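Local coordinates for protein nigritoxine (Vibrio nigripulchritudo, PDB 5M41) that is a bacterial toxin active against crustaceans and insects, at residues L662-Q668 with P709-D715; Q668-V673 with A745-R750. The contacts are given in a common frame with arbitrary orientation. Numbering follows the deposited sequence.

Contact 1 (L662-Q668 with P709-D715); sequences LTTYTLQ and PDTLFLD
Antiparallel strand pairing broken by a beta bulge joins 662-668 to 709-715 and leads straight into a helix N-terminus. Two non-hydrogen-bonded pairs set the register: Leu662 with Asp715 (CA-CA 4.5 Å) and Thr666 with Phe713 (CA-CA 4.4 Å). Four steps on one chain thus match two on the other, as the backbone turns a corner at Thr664. Pro709 O accepts from Gln668 N (3.0 Å), in the first turn of helix 667-676, whose N-cap Thr666 bonds Asp669 N through OG1. Leu712 O takes Leu667 N (2.9 Å), while Leu712 CD1 meets Leu667 CD2 at 3.8 Å. Phe713 (chi1 m) shares a sheet face with Thr666, CE1 to CG2 3.6 Å; beyond it, strand 649-652 continues the sheet. Leu714 N donates to Tyr665 O (2.8 Å), and Leu714 CB meets the Tyr665 ring edge. Asp715 OD2 salt-bridges Arg652. Leu714 O accepts from both Thr663 N and Thr663 OG1, each at 2.8 Å; Thr663 (chi1 p) also closes an ST turn, OG1 accepting from Tyr665 N (3.2 Å).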
loop_
_atom_site.group_PDB
_atom_site.type_symbol
_atom_site.label_atom_id
_atom_site.label_comp_id
_atom_site.label_asym_id
_atom_site.label_seq_id
_atom_site.Cartn_x
_atom_site.Cartn_y
_atom_site.Cartn_z
ATOM N N LEU A 662 31.173 -29.289 -26.354
ATOM C CA LEU A 662 29.986 -28.891 -25.593
ATOM C C LEU A 662 29.695 -29.872 -24.470
ATOM O O LEU A 662 30.026 -31.058 -24.570
ATOM C CB LEU A 662 28.766 -28.764 -26.515
ATOM C CG LEU A 662 28.880 -27.766 -27.676
ATOM C CD1 LEU A 662 27.539 -27.583 -28.362
ATOM C CD2 LEU A 662 29.429 -26.423 -27.208
ATOM N N THR A 663 29.102 -29.375 -23.385
ATOM C CA THR A 663 28.578 -30.261 -22.365
ATOM C C THR A 663 27.128 -30.557 -22.725
ATOM O O THR A 663 26.621 -30.063 -23.727
ATOM C CB THR A 663 28.594 -29.613 -20.977
ATOM O OG1 THR A 663 27.663 -28.527 -20.972
ATOM C CG2 THR A 663 30.005 -29.130 -20.590
ATOM N N THR A 664 26.462 -31.365 -21.911
ATOM C CA THR A 664 25.038 -31.660 -22.092
ATOM C C THR A 664 24.183 -30.745 -21.194
ATOM O O THR A 664 22.963 -30.861 -21.159
ATOM C CB THR A 664 24.765 -33.125 -21.722
ATOM O OG1 THR A 664 25.200 -33.331 -20.369
ATOM C CG2 THR A 664 25.559 -34.087 -22.664
ATOM N N TYR A 665 24.832 -29.836 -20.472
ATOM C CA TYR A 665 24.140 -28.838 -19.645
ATOM C C TYR A 665 23.600 -27.723 -20.524
ATOM O O TYR A 665 24.325 -27.176 -21.358
ATOM C CB TYR A 665 25.097 -28.243 -18.611
ATOM C CG TYR A 665 24.454 -27.297 -17.627
ATOM C CD1 TYR A 665 23.765 -27.798 -16.515
ATOM C CD2 TYR A 665 24.581 -25.902 -17.761
ATOM C CE1 TYR A 665 23.184 -26.952 -15.588
ATOM C CE2 TYR A 665 24.000 -25.037 -16.824
ATOM C CZ TYR A 665 23.300 -25.583 -15.742
ATOM O OH TYR A 665 22.715 -24.794 -14.783
ATOM N N THR A 666 22.327 -27.392 -20.346
ATOM C CA THR A 666 21.676 -26.447 -21.254
ATOM C C THR A 666 21.376 -25.135 -20.547
ATOM O O THR A 666 21.294 -25.095 -19.315
ATOM C CB THR A 666 20.344 -27.006 -21.781
ATOM O OG1 THR A 666 19.417 -27.073 -20.690
ATOM C CG2 THR A 666 20.537 -28.415 -22.401
ATOM N N LEU A 667 21.195 -24.070 -21.334
ATOM C CA LEU A 667 20.709 -22.792 -20.818
ATOM C C LEU A 667 19.377 -22.983 -20.094
ATOM O O LEU A 667 19.123 -22.324 -19.092
ATOM C CB LEU A 667 20.543 -21.760 -21.947
ATOM C CG LEU A 667 20.076 -20.363 -21.509
ATOM C CD1 LEU A 667 21.102 -19.654 -20.626
ATOM C CD2 LEU A 667 19.768 -19.494 -22.716
ATOM N N GLN A 668 18.528 -23.865 -20.614
ATOM C CA GLN A 668 17.279 -24.205 -19.923
ATOM C C GLN A 668 17.500 -24.732 -18.489
ATOM O O GLN A 668 16.801 -24.308 -17.563
ATOM C CB GLN A 668 16.467 -25.217 -20.728
ATOM C CG GLN A 668 15.001 -25.206 -20.331
ATOM C CD GLN A 668 14.203 -26.317 -20.973
ATOM O OE1 GLN A 668 13.163 -26.057 -21.582
ATOM N NE2 GLN A 668 14.673 -27.563 -20.840
ATOM N N PRO A 709 16.549 -21.981 -25.300
ATOM C CA PRO A 709 17.264 -22.412 -24.102
ATOM C C PRO A 709 17.615 -23.913 -24.078
ATOM O O PRO A 709 18.704 -24.280 -23.615
ATOM C CB PRO A 709 16.313 -22.005 -22.967
ATOM C CG PRO A 709 15.568 -20.821 -23.532
ATOM C CD PRO A 709 15.337 -21.201 -24.973
ATOM N N ASP A 710 16.731 -24.774 -24.576
ATOM C CA ASP A 710 17.040 -26.218 -24.570
ATOM C C ASP A 710 17.961 -26.693 -25.716
ATOM O O ASP A 710 18.368 -27.846 -25.722
ATOM C CB ASP A 710 15.760 -27.071 -24.530
ATOM C CG ASP A 710 14.828 -26.788 -25.704
ATOM O OD1 ASP A 710 15.211 -26.050 -26.635
ATOM O OD2 ASP A 710 13.696 -27.304 -25.694
ATOM N N THR A 711 18.278 -25.818 -26.672
ATOM C CA THR A 711 19.208 -26.176 -27.764
ATOM C C THR A 711 20.586 -25.501 -27.585
ATOM O O THR A 711 21.496 -25.680 -28.397
ATOM C CB THR A 711 18.625 -25.889 -29.177
ATOM O OG1 THR A 711 18.314 -24.498 -29.325
ATOM C CG2 THR A 711 17.341 -26.724 -29.451
ATOM N N LEU A 712 20.718 -24.727 -26.512
ATOM C CA LEU A 712 21.961 -24.059 -26.168
ATOM C C LEU A 712 22.724 -24.801 -25.083
ATOM O O LEU A 712 22.280 -24.851 -23.927
ATOM C CB LEU A 712 21.689 -22.611 -25.743
ATOM C CG LEU A 712 21.312 -21.650 -26.892
ATOM C CD1 LEU A 712 20.705 -20.370 -26.342
ATOM C CD2 LEU A 712 22.531 -21.338 -27.747
ATOM N N PHE A 713 23.879 -25.352 -25.441
ATOM C CA PHE A 713 24.692 -26.100 -24.467
ATOM C C PHE A 713 25.900 -25.306 -23.927
ATOM O O PHE A 713 26.537 -24.567 -24.658
ATOM C CB PHE A 713 25.162 -27.441 -25.051
ATOM C CG PHE A 713 24.044 -28.330 -25.523
ATOM C CD1 PHE A 713 23.396 -29.198 -24.641
ATOM C CD2 PHE A 713 23.648 -28.321 -26.863
ATOM C CE1 PHE A 713 22.364 -30.022 -25.076
ATOM C CE2 PHE A 713 22.621 -29.150 -27.308
ATOM C CZ PHE A 713 21.971 -29.995 -26.411
ATOM N N LEU A 714 26.216 -25.483 -22.644
ATOM C CA LEU A 714 27.378 -24.834 -22.045
ATOM C C LEU A 714 28.661 -25.425 -22.655
ATOM O O LEU A 714 28.760 -26.645 -22.765
ATOM C CB LEU A 714 27.352 -25.048 -20.524
ATOM C CG LEU A 714 28.494 -24.479 -19.664
ATOM C CD1 LEU A 714 28.286 -22.994 -19.417
ATOM C CD2 LEU A 714 28.541 -25.195 -18.321
ATOM N N ASP A 715 29.609 -24.564 -23.057
ATOM C CA ASP A 715 30.943 -24.994 -23.520
ATOM C C ASP A 715 31.634 -25.784 -22.437
ATOM O O ASP A 715 31.557 -25.423 -21.254
ATOM C CB ASP A 715 31.880 -23.809 -23.822
ATOM C CG ASP A 715 31.481 -23.034 -25.031
ATOM O OD1 ASP A 715 30.444 -23.383 -25.647
ATOM O OD2 ASP A 715 32.201 -22.059 -25.360
#

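Contact 2 (Q668-V673 with A745-R750); sequences QDFITV and AAQKLR
Two regular helical segments, 668-673 and 745-750, cross at +62° between their N-to-C directions, with axes 8.7 Å apart at closest approach. The close point is Asp669 opposite Ala746, CA-CA 5.3 Å; the methyl of Ala746 points at the other helix, and Ala746 CB lies 3.7 Å from Asp669 O, so a small side chain fills this position. Thr672 also points across. Its m rotamer turns OG1 back to Gln668 O, one helical turn earlier (2.9 Å), and leaves CG2 to pack on Leu749 CB and Ala746 O, both at 3.8 Å. Val673, in t, brings CG2 within 4.2 Å of Ala745 CB, Ala746 CB and Leu749 CD1, which makes the apolar side of the crossing. On the polar side Arg750 (chi1 m, chi2 t, chi3 m) curls its guanidinium back along its own helix: NH2 donates to Gln747 OE1 (3.0 Å) and forms a long salt bridge with Asp669 OD1 (3.6 Å). Asp669, in m, has a further partner, since its OD2 is hydrogen-bonded to Ser743. Phe670 and Ile671 face elsewhere, packing Phe670 on helix 719-731 and both residues on helix 688-704. Segment 668-673 thus packs against helices 688-704, 719-731 and 739-751 in a C-terminal helical cluster, and its meeting with 745-750 is an oblique helix-helix packing with Ala746 at the close point.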
loop_
_atom_site.group_PDB
_atom_site.type_symbol
_atom_site.label_atom_id
_atom_site.label_comp_id
_atom_site.label_asym_id
_atom_site.label_seq_id
_atom_site.Cartn_x
_atom_site.Cartn_y
_atom_site.Cartn_z
ATOM N N GLN A 668 18.528 -23.865 -20.614
ATOM C CA GLN A 668 17.279 -24.205 -19.923
ATOM C C GLN A 668 17.500 -24.732 -18.489
ATOM O O GLN A 668 16.801 -24.308 -17.563
ATOM C CB GLN A 668 16.467 -25.217 -20.728
ATOM C CG GLN A 668 15.001 -25.206 -20.331
ATOM C CD GLN A 668 14.203 -26.317 -20.973
ATOM O OE1 GLN A 668 13.163 -26.057 -21.582
ATOM N NE2 GLN A 668 14.673 -27.563 -20.840
ATOM N N ASP A 669 18.462 -25.637 -18.296
ATOM C CA ASP A 669 18.767 -26.102 -16.932
ATOM C C ASP A 669 19.106 -24.906 -16.042
ATOM O O ASP A 669 18.637 -24.822 -14.906
ATOM C CB ASP A 669 19.954 -27.057 -16.909
ATOM C CG ASP A 669 19.681 -28.391 -17.592
ATOM O OD1 ASP A 669 18.506 -28.797 -17.767
ATOM O OD2 ASP A 669 20.690 -29.024 -17.964
ATOM N N PHE A 670 19.923 -23.991 -16.572
ATOM C CA PHE A 670 20.364 -22.793 -15.857
ATOM C C PHE A 670 19.180 -21.923 -15.480
ATOM O O PHE A 670 19.001 -21.541 -14.312
ATOM C CB PHE A 670 21.380 -21.991 -16.702
ATOM C CG PHE A 670 21.884 -20.749 -16.026
ATOM C CD1 PHE A 670 22.826 -20.833 -15.005
ATOM C CD2 PHE A 670 21.445 -19.491 -16.427
ATOM C CE1 PHE A 670 23.304 -19.692 -14.377
ATOM C CE2 PHE A 670 21.920 -18.339 -15.807
ATOM C CZ PHE A 670 22.846 -18.443 -14.776
ATOM N N ILE A 671 18.338 -21.666 -16.470
ATOM C CA ILE A 671 17.176 -20.803 -16.289
ATOM C C ILE A 671 16.206 -21.399 -15.271
ATOM O O ILE A 671 15.717 -20.693 -14.377
ATOM C CB ILE A 671 16.495 -20.499 -17.649
ATOM C CG1 ILE A 671 17.370 -19.532 -18.473
ATOM C CG2 ILE A 671 15.080 -19.952 -17.459
ATOM C CD1 ILE A 671 16.803 -19.194 -19.852
ATOM N N THR A 672 15.950 -22.702 -15.381
ATOM C CA THR A 672 15.033 -23.380 -14.442
ATOM C C THR A 672 15.481 -23.169 -12.989
ATOM O O THR A 672 14.689 -22.810 -12.142
ATOM C CB THR A 672 14.928 -24.882 -14.755
ATOM O OG1 THR A 672 14.439 -25.045 -16.094
ATOM C CG2 THR A 672 13.978 -25.600 -13.763
ATOM N N VAL A 673 16.764 -23.352 -12.708
ATOM C CA VAL A 673 17.248 -23.164 -11.343
ATOM C C VAL A 673 17.171 -21.680 -10.943
ATOM O O VAL A 673 16.660 -21.336 -9.869
ATOM C CB VAL A 673 18.643 -23.805 -11.139
ATOM C CG1 VAL A 673 19.259 -23.395 -9.810
ATOM C CG2 VAL A 673 18.510 -25.328 -11.168
ATOM N N ALA A 745 19.120 -31.004 -10.495
ATOM C CA ALA A 745 18.345 -30.028 -9.715
ATOM C C ALA A 745 17.253 -29.402 -10.580
ATOM O O ALA A 745 16.102 -29.254 -10.138
ATOM C CB ALA A 745 19.253 -28.958 -9.130
ATOM N N ALA A 746 17.610 -29.050 -11.815
ATOM C CA ALA A 746 16.627 -28.564 -12.776
ATOM C C ALA A 746 15.541 -29.616 -13.045
ATOM O O ALA A 746 14.344 -29.310 -13.021
ATOM C CB ALA A 746 17.314 -28.127 -14.074
ATOM N N GLN A 747 15.968 -30.842 -13.313
ATOM C CA GLN A 747 15.039 -31.967 -13.478
ATOM C C GLN A 747 14.056 -32.127 -12.310
ATOM O O GLN A 747 12.856 -32.254 -12.535
ATOM C CB GLN A 747 15.783 -33.290 -13.737
ATOM C CG GLN A 747 14.887 -34.383 -14.324
ATOM C CD GLN A 747 14.162 -33.924 -15.592
ATOM O OE1 GLN A 747 14.792 -33.450 -16.541
ATOM N NE2 GLN A 747 12.828 -34.046 -15.603
ATOM N N LYS A 748 14.567 -32.108 -11.080
ATOM C CA LYS A 748 13.729 -32.134 -9.879
ATOM C C LYS A 748 12.710 -31.013 -9.863
ATOM O O LYS A 748 11.593 -31.214 -9.387
ATOM C CB LYS A 748 14.568 -32.036 -8.605
ATOM C CG LYS A 748 15.083 -33.368 -8.088
ATOM C CD LYS A 748 16.093 -33.159 -6.976
ATOM C CE LYS A 748 16.736 -34.481 -6.592
ATOM N NZ LYS A 748 17.701 -34.321 -5.473
ATOM N N LEU A 749 13.083 -29.833 -10.372
ATOM C CA LEU A 749 12.146 -28.713 -10.379
ATOM C C LEU A 749 10.996 -28.871 -11.377
ATOM O O LEU A 749 9.897 -28.418 -11.104
ATOM C CB LEU A 749 12.871 -27.390 -10.603
ATOM C CG LEU A 749 13.643 -26.948 -9.371
ATOM C CD1 LEU A 749 14.623 -25.859 -9.757
ATOM C CD2 LEU A 749 12.689 -26.510 -8.276
ATOM N N ARG A 750 11.258 -29.497 -12.525
ATOM C CA ARG A 750 10.216 -29.772 -13.529
ATOM C C ARG A 750 9.274 -30.916 -13.096
ATOM O O ARG A 750 8.097 -30.913 -13.445
ATOM C CB ARG A 750 10.838 -30.068 -14.906
ATOM C CG ARG A 750 11.532 -28.871 -15.553
ATOM C CD ARG A 750 12.025 -29.171 -16.962
ATOM N NE ARG A 750 13.195 -30.052 -16.968
ATOM C CZ ARG A 750 14.462 -29.642 -17.091
ATOM N NH1 ARG A 750 14.757 -28.345 -17.223
ATOM N NH2 ARG A 750 15.446 -30.539 -17.078
#

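Contacts 1 and 2 share Gln668, in the first turn of helix 667-676, just after the strand ends at Thr666; their centres lie 12 Å apart. Neither is wholly core: each mixes buried and exposed residues. Contact 1 buries more surface, 673 Å² against 328 Å², and rests mainly on backbone hydrogen bonds, as expected of sheet pairing. Contact 2 has none between its helices and relies on side-chain packing plus one long salt bridge from buried Asp669 to exposed Arg750. Helix 739-751 ties them together, since it supplies 745-750 and also touches Tyr665 and Leu714. The two also touch directly: Tyr665 OH lies 3.3 Å from Phe670 CA, and Pro709 CG 4.2 Å from Ile671 CD1.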